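Local coordinates for protein-l-isoaspartate o-methyltransferase (Thermotoga maritima, PDB 1DL5) that transfers a methyl group to the carboxyl of isoaspartyl residues in damaged proteins, a step in protein repair, at residues L177-R182 with R236-V241; F258-A261 with V266-F269. All coordinates share one frame; numbering follows the deposited sequence. Where two conformers were deposited one is given.

Contact 1 of 2, residues L177-R182 with R236-V241; sequences LKLSRR and RSHIFV
Where the region of the methyltransferase family meets that of the C-terminal family, the tight turn L177-R182 packs against the start of helix 237-248 through L179 and S180 on one side and H238 and V241 on the other. The turn links strands 169-174 and 184-191 by way of a short 3-10 segment and closes on a G1 beta bulge that sets R181 and R182 opposite L177. L177 O takes the amide N-H groups of S180 and R182 from opposite faces of its carbonyl plane. From the helix, H238 reaches across with CG anti to the backbone N (chi1 -176°), and its NE2 donates to S180 OG at 2.9 Å. The bond is not straight off the ring, since the hydroxyl oxygen lies 31° out of the imidazole plane. L179 O sits at the edge of the same ring, near its plane, 3.4 Å from H238 CE1. Beside these polar contacts the leucine divides its two methyls: CD1 meets H238 CE1 at 3.6 Å, while CD2 lies 3.6 Å from V241 CG1. S180 OG also bonds to E242 OE2, one helical turn beyond H238. The serine was modelled in two conformations, and both bonds belong to this one. With NE2 donating to OG, the hydroxyl proton would probably point to E242, so the serine bridges imidazole and carboxylate; the acid would probably make OG a better acceptor and could favour a protonated imidazole.

Contact 2 of 2, residues F258-A261 with V266-F269; sequences FYYA and VVEF
Y259 turns its ring beside its own backbone N (chi1 -61°), whereas E268 runs extended with CG anti to N (chi1 173°), and the two side chains consequently run alongside each other in the same direction. Ring and carboxylate planes are only 22° apart. Y259 CE1 rests 3.5 Å from E268 CG, and Y259 CD1 also meets V266 CG1 at 3.8 Å. The backbones form an antiparallel beta hairpin. Y260 and V267 are a hydrogen-bonded pair: Y260 N gives to V267 O at 2.8 Å and V267 N to Y260 O at 3.1 Å. V267 O additionally receives a CA-H contact from Y259 CA at 3.2 Å. Farther along, F269 N donates to F258 O, and a water bridges F258 N and F269 O. On the sheet face of Y260 and V267, F269 brings CE2 to within 3.7 Å of Y260 CB, and V267 CG1 packs over one face of the phenylalanine ring, toward its rim. This face is backed by helix 237-248, whose F240, V241 and V244 touch F269. At the hairpin's two sides lie strands 251-254 and 273-278; Y277 of the latter bonds E268 OE1.

In the fold
After strand 169-174 the chain makes the turn 177-182 and continues through strands 184-191 and 194-202, helix 215-220 and strand 228-233. Contact 1 closes this long excursion when helix 237-248 begins. Contact 2 follows in series, neither enclosed by contact 1 nor crossing it: strand 257-261 leads into a short turn, and strand 265-270 closes the hairpin. The two centres are 14 Å apart, yet they join directly. L179 CB packs on F258 CZ at 3.7 Å, and V241 CG2 meets F269 CG at 3.8 Å. The turn thus touches both the start of helix 237-248 and the five-stranded antiparallel sheet, on which the helix lies through F240 and V241, tying the nine-stranded mixed sheet to both.

Contact 1 of 2, residues L177-R182 with R236-V241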
loop_
_atom_site.group_PDB
_atom_site.type_symbol
_atom_site.label_atom_id
_atom_site.label_comp_id
_atom_site.label_asym_id
_atom_site.label_seq_id
_atom_site.Cartn_x
_atom_site.Cartn_y
_atom_site.Cartn_z
ATOM N N LEU A 177 -9.366 9.635 23.078
ATOM C CA LEU A 177 -7.914 9.639 23.001
ATOM C C LEU A 177 -7.513 9.071 24.363
ATOM O O LEU A 177 -7.055 9.788 25.251
ATOM C CB LEU A 177 -7.404 11.073 22.820
ATOM C CG LEU A 177 -5.974 11.282 22.322
ATOM C CD1 LEU A 177 -5.782 10.571 20.986
ATOM C CD2 LEU A 177 -5.712 12.782 22.168
ATOM N N LYS A 178 -7.720 7.769 24.517
ATOM C CA LYS A 178 -7.441 7.080 25.769
ATOM C C LYS A 178 -5.988 7.161 26.231
ATOM O O LYS A 178 -5.722 7.280 27.429
ATOM C CB LYS A 178 -7.900 5.620 25.647
ATOM C CG LYS A 178 -9.395 5.526 25.338
ATOM C CD LYS A 178 -9.876 4.116 25.016
ATOM C CE LYS A 178 -11.379 4.134 24.730
ATOM N NZ LYS A 178 -11.951 2.813 24.339
ATOM N N LEU A 179 -5.054 7.118 25.284
ATOM C CA LEU A 179 -3.636 7.179 25.621
ATOM C C LEU A 179 -3.228 8.505 26.258
ATOM O O LEU A 179 -2.125 8.625 26.789
ATOM C CB LEU A 179 -2.785 6.893 24.379
ATOM C CG LEU A 179 -3.012 7.713 23.107
ATOM C CD1 LEU A 179 -2.334 9.064 23.229
ATOM C CD2 LEU A 179 -2.442 6.953 21.916
ATOM N N SER A 180 -4.114 9.498 26.204
ATOM C CA SER A 180 -3.840 10.799 26.808
ATOM C C SER A 180 -4.953 11.146 27.794
ATOM O O SER A 180 -5.015 12.265 28.303
ATOM C CB SER A 180 -3.764 11.885 25.729
ATOM O OG SER A 180 -2.765 11.591 24.768
ATOM N N ARG A 181 -5.827 10.178 28.061
ATOM C CA ARG A 181 -6.948 10.375 28.975
ATOM C C ARG A 181 -7.731 11.631 28.612
ATOM O O ARG A 181 -8.078 12.435 29.482
ATOM C CB ARG A 181 -6.446 10.470 30.419
ATOM C CG ARG A 181 -5.774 9.201 30.914
ATOM C CD ARG A 181 -6.613 8.471 31.959
ATOM N NE ARG A 181 -6.686 9.209 33.221
ATOM C CZ ARG A 181 -7.142 8.702 34.362
ATOM N NH1 ARG A 181 -7.571 7.448 34.416
ATOM N NH2 ARG A 181 -7.168 9.448 35.454
ATOM N N ARG A 182 -8.006 11.794 27.320
ATOM C CA ARG A 182 -8.744 12.952 26.831
ATOM C C ARG A 182 -9.831 12.564 25.840
ATOM O O ARG A 182 -9.838 11.458 25.300
ATOM C CB ARG A 182 -7.805 13.937 26.138
ATOM C CG ARG A 182 -6.814 14.631 27.047
ATOM C CD ARG A 182 -5.859 15.468 26.218
ATOM N NE ARG A 182 -6.566 16.476 25.433
ATOM C CZ ARG A 182 -5.983 17.279 24.547
ATOM N NH1 ARG A 182 -4.676 17.190 24.329
ATOM N NH2 ARG A 182 -6.701 18.181 23.886
ATOM N N ARG A 236 9.132 14.514 20.603
ATOM C CA ARG A 236 7.748 14.622 21.065
ATOM C C ARG A 236 6.934 13.415 20.597
ATOM O O ARG A 236 5.854 13.569 20.027
ATOM C CB ARG A 236 7.126 15.914 20.526
ATOM C CG ARG A 236 7.883 17.169 20.941
ATOM C CD ARG A 236 7.283 18.433 20.344
ATOM N NE ARG A 236 7.998 19.624 20.803
ATOM C CZ ARG A 236 7.678 20.870 20.465
ATOM N NH1 ARG A 236 6.650 21.101 19.661
ATOM N NH2 ARG A 236 8.385 21.890 20.940
ATOM N N SER A 237 7.459 12.218 20.850
ATOM C CA SER A 237 6.803 10.984 20.434
ATOM C C SER A 237 5.343 10.850 20.857
ATOM O O SER A 237 4.525 10.372 20.079
ATOM C CB SER A 237 7.592 9.761 20.923
ATOM O OG SER A 237 7.632 9.693 22.336
ATOM N N HIS A 238 5.007 11.263 22.078
ATOM C CA HIS A 238 3.622 11.148 22.538
ATOM C C HIS A 238 2.678 11.944 21.642
ATOM O O HIS A 238 1.573 11.491 21.337
ATOM C CB HIS A 238 3.481 11.638 23.984
ATOM C CG HIS A 238 2.103 11.464 24.543
ATOM N ND1 HIS A 238 1.568 10.227 24.834
ATOM C CD2 HIS A 238 1.137 12.369 24.834
ATOM C CE1 HIS A 238 0.334 10.377 25.280
ATOM N NE2 HIS A 238 0.047 11.667 25.290
ATOM N N ILE A 239 3.120 13.130 21.231
ATOM C CA ILE A 239 2.338 14.002 20.362
ATOM C C ILE A 239 2.142 13.355 18.998
ATOM O O ILE A 239 1.074 13.458 18.398
ATOM C CB ILE A 239 3.041 15.373 20.168
ATOM C CG1 ILE A 239 3.137 16.100 21.512
ATOM C CG2 ILE A 239 2.289 16.229 19.146
ATOM C CD1 ILE A 239 1.802 16.307 22.199
ATOM N N PHE A 240 3.178 12.684 18.503
ATOM C CA PHE A 240 3.075 12.034 17.207
ATOM C C PHE A 240 2.156 10.825 17.305
ATOM O O PHE A 240 1.377 10.556 16.393
ATOM C CB PHE A 240 4.454 11.597 16.709
ATOM C CG PHE A 240 4.450 11.107 15.287
ATOM C CD1 PHE A 240 4.107 11.969 14.247
ATOM C CD2 PHE A 240 4.775 9.785 14.988
ATOM C CE1 PHE A 240 4.087 11.527 12.921
ATOM C CE2 PHE A 240 4.759 9.327 13.661
ATOM C CZ PHE A 240 4.414 10.200 12.630
ATOM N N VAL A 241 2.252 10.093 18.413
ATOM C CA VAL A 241 1.411 8.917 18.607
ATOM C C VAL A 241 -0.064 9.318 18.637
ATOM O O VAL A 241 -0.914 8.604 18.095
ATOM C CB VAL A 241 1.785 8.171 19.905
ATOM C CG1 VAL A 241 0.766 7.088 20.206
ATOM C CG2 VAL A 241 3.168 7.547 19.751
#

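Contact 2 of 2, residues F258-A261 with V266-F269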
loop_
_atom_site.group_PDB
_atom_site.type_symbol
_atom_site.label_atom_id
_atom_site.label_comp_id
_atom_site.label_asym_id
_atom_site.label_seq_id
_atom_site.Cartn_x
_atom_site.Cartn_y
_atom_site.Cartn_z
ATOM N N PHE A 258 3.029 0.841 22.100
ATOM C CA PHE A 258 2.106 1.199 21.028
ATOM C C PHE A 258 2.715 0.884 19.676
ATOM O O PHE A 258 3.909 1.106 19.448
ATOM C CB PHE A 258 1.734 2.685 21.086
ATOM C CG PHE A 258 0.739 3.019 22.162
ATOM C CD1 PHE A 258 -0.623 2.909 21.917
ATOM C CD2 PHE A 258 1.165 3.415 23.428
ATOM C CE1 PHE A 258 -1.556 3.189 22.919
ATOM C CE2 PHE A 258 0.240 3.699 24.441
ATOM C CZ PHE A 258 -1.123 3.585 24.183
ATOM N N TYR A 259 1.882 0.357 18.784
ATOM C CA TYR A 259 2.319 -0.000 17.445
ATOM C C TYR A 259 1.323 0.477 16.408
ATOM O O TYR A 259 0.119 0.433 16.637
ATOM C CB TYR A 259 2.389 -1.518 17.250
ATOM C CG TYR A 259 3.333 -2.264 18.149
ATOM C CD1 TYR A 259 4.655 -2.480 17.765
ATOM C CD2 TYR A 259 2.907 -2.774 19.373
ATOM C CE1 TYR A 259 5.532 -3.191 18.577
ATOM C CE2 TYR A 259 3.780 -3.491 20.196
ATOM C CZ TYR A 259 5.090 -3.694 19.788
ATOM O OH TYR A 259 5.954 -4.420 20.581
ATOM N N TYR A 260 1.844 0.928 15.276
ATOM C CA TYR A 260 1.000 1.288 14.147
ATOM C C TYR A 260 0.958 -0.037 13.375
ATOM O O TYR A 260 2.007 -0.546 12.973
ATOM C CB TYR A 260 1.672 2.351 13.281
ATOM C CG TYR A 260 1.118 2.407 11.870
ATOM C CD1 TYR A 260 -0.164 2.895 11.616
ATOM C CD2 TYR A 260 1.872 1.951 10.790
ATOM C CE1 TYR A 260 -0.679 2.931 10.313
ATOM C CE2 TYR A 260 1.366 1.979 9.485
ATOM C CZ TYR A 260 0.096 2.468 9.257
ATOM O OH TYR A 260 -0.396 2.504 7.969
ATOM N N ALA A 261 -0.229 -0.611 13.208
ATOM C CA ALA A 261 -0.395 -1.869 12.480
ATOM C C ALA A 261 -0.664 -1.535 11.020
ATOM O O ALA A 261 -1.818 -1.417 10.606
ATOM C CB ALA A 261 -1.565 -2.662 13.054
ATOM N N VAL A 266 5.096 -2.546 10.336
ATOM C CA VAL A 266 4.663 -2.201 11.678
ATOM C C VAL A 266 5.628 -1.169 12.221
ATOM O O VAL A 266 6.841 -1.278 12.021
ATOM C CB VAL A 266 4.680 -3.438 12.606
ATOM C CG1 VAL A 266 4.436 -3.009 14.052
ATOM C CG2 VAL A 266 3.611 -4.430 12.172
ATOM N N VAL A 267 5.094 -0.148 12.881
ATOM C CA VAL A 267 5.949 0.868 13.473
ATOM C C VAL A 267 5.761 0.799 14.982
ATOM O O VAL A 267 4.651 0.955 15.496
ATOM C CB VAL A 267 5.618 2.281 12.959
ATOM C CG1 VAL A 267 6.533 3.296 13.615
ATOM C CG2 VAL A 267 5.791 2.334 11.441
ATOM N N GLU A 268 6.857 0.523 15.678
ATOM C CA GLU A 268 6.859 0.419 17.132
ATOM C C GLU A 268 7.291 1.774 17.675
ATOM O O GLU A 268 8.372 2.270 17.342
ATOM C CB GLU A 268 7.841 -0.677 17.560
ATOM C CG GLU A 268 8.069 -0.798 19.064
ATOM C CD GLU A 268 9.010 -1.943 19.411
ATOM O OE1 GLU A 268 9.939 -2.207 18.619
ATOM O OE2 GLU A 268 8.833 -2.567 20.479
ATOM N N PHE A 269 6.438 2.377 18.497
ATOM C CA PHE A 269 6.729 3.685 19.060
ATOM C C PHE A 269 7.341 3.584 20.443
ATOM O O PHE A 269 6.798 2.932 21.331
ATOM C CB PHE A 269 5.454 4.531 19.116
ATOM C CG PHE A 269 4.856 4.800 17.765
ATOM C CD1 PHE A 269 5.404 5.773 16.935
ATOM C CD2 PHE A 269 3.778 4.054 17.305
ATOM C CE1 PHE A 269 4.885 5.997 15.666
ATOM C CE2 PHE A 269 3.247 4.272 16.033
ATOM C CZ PHE A 269 3.803 5.244 15.214
HETATM O O HOH W 1 4.860 2.812 23.093
#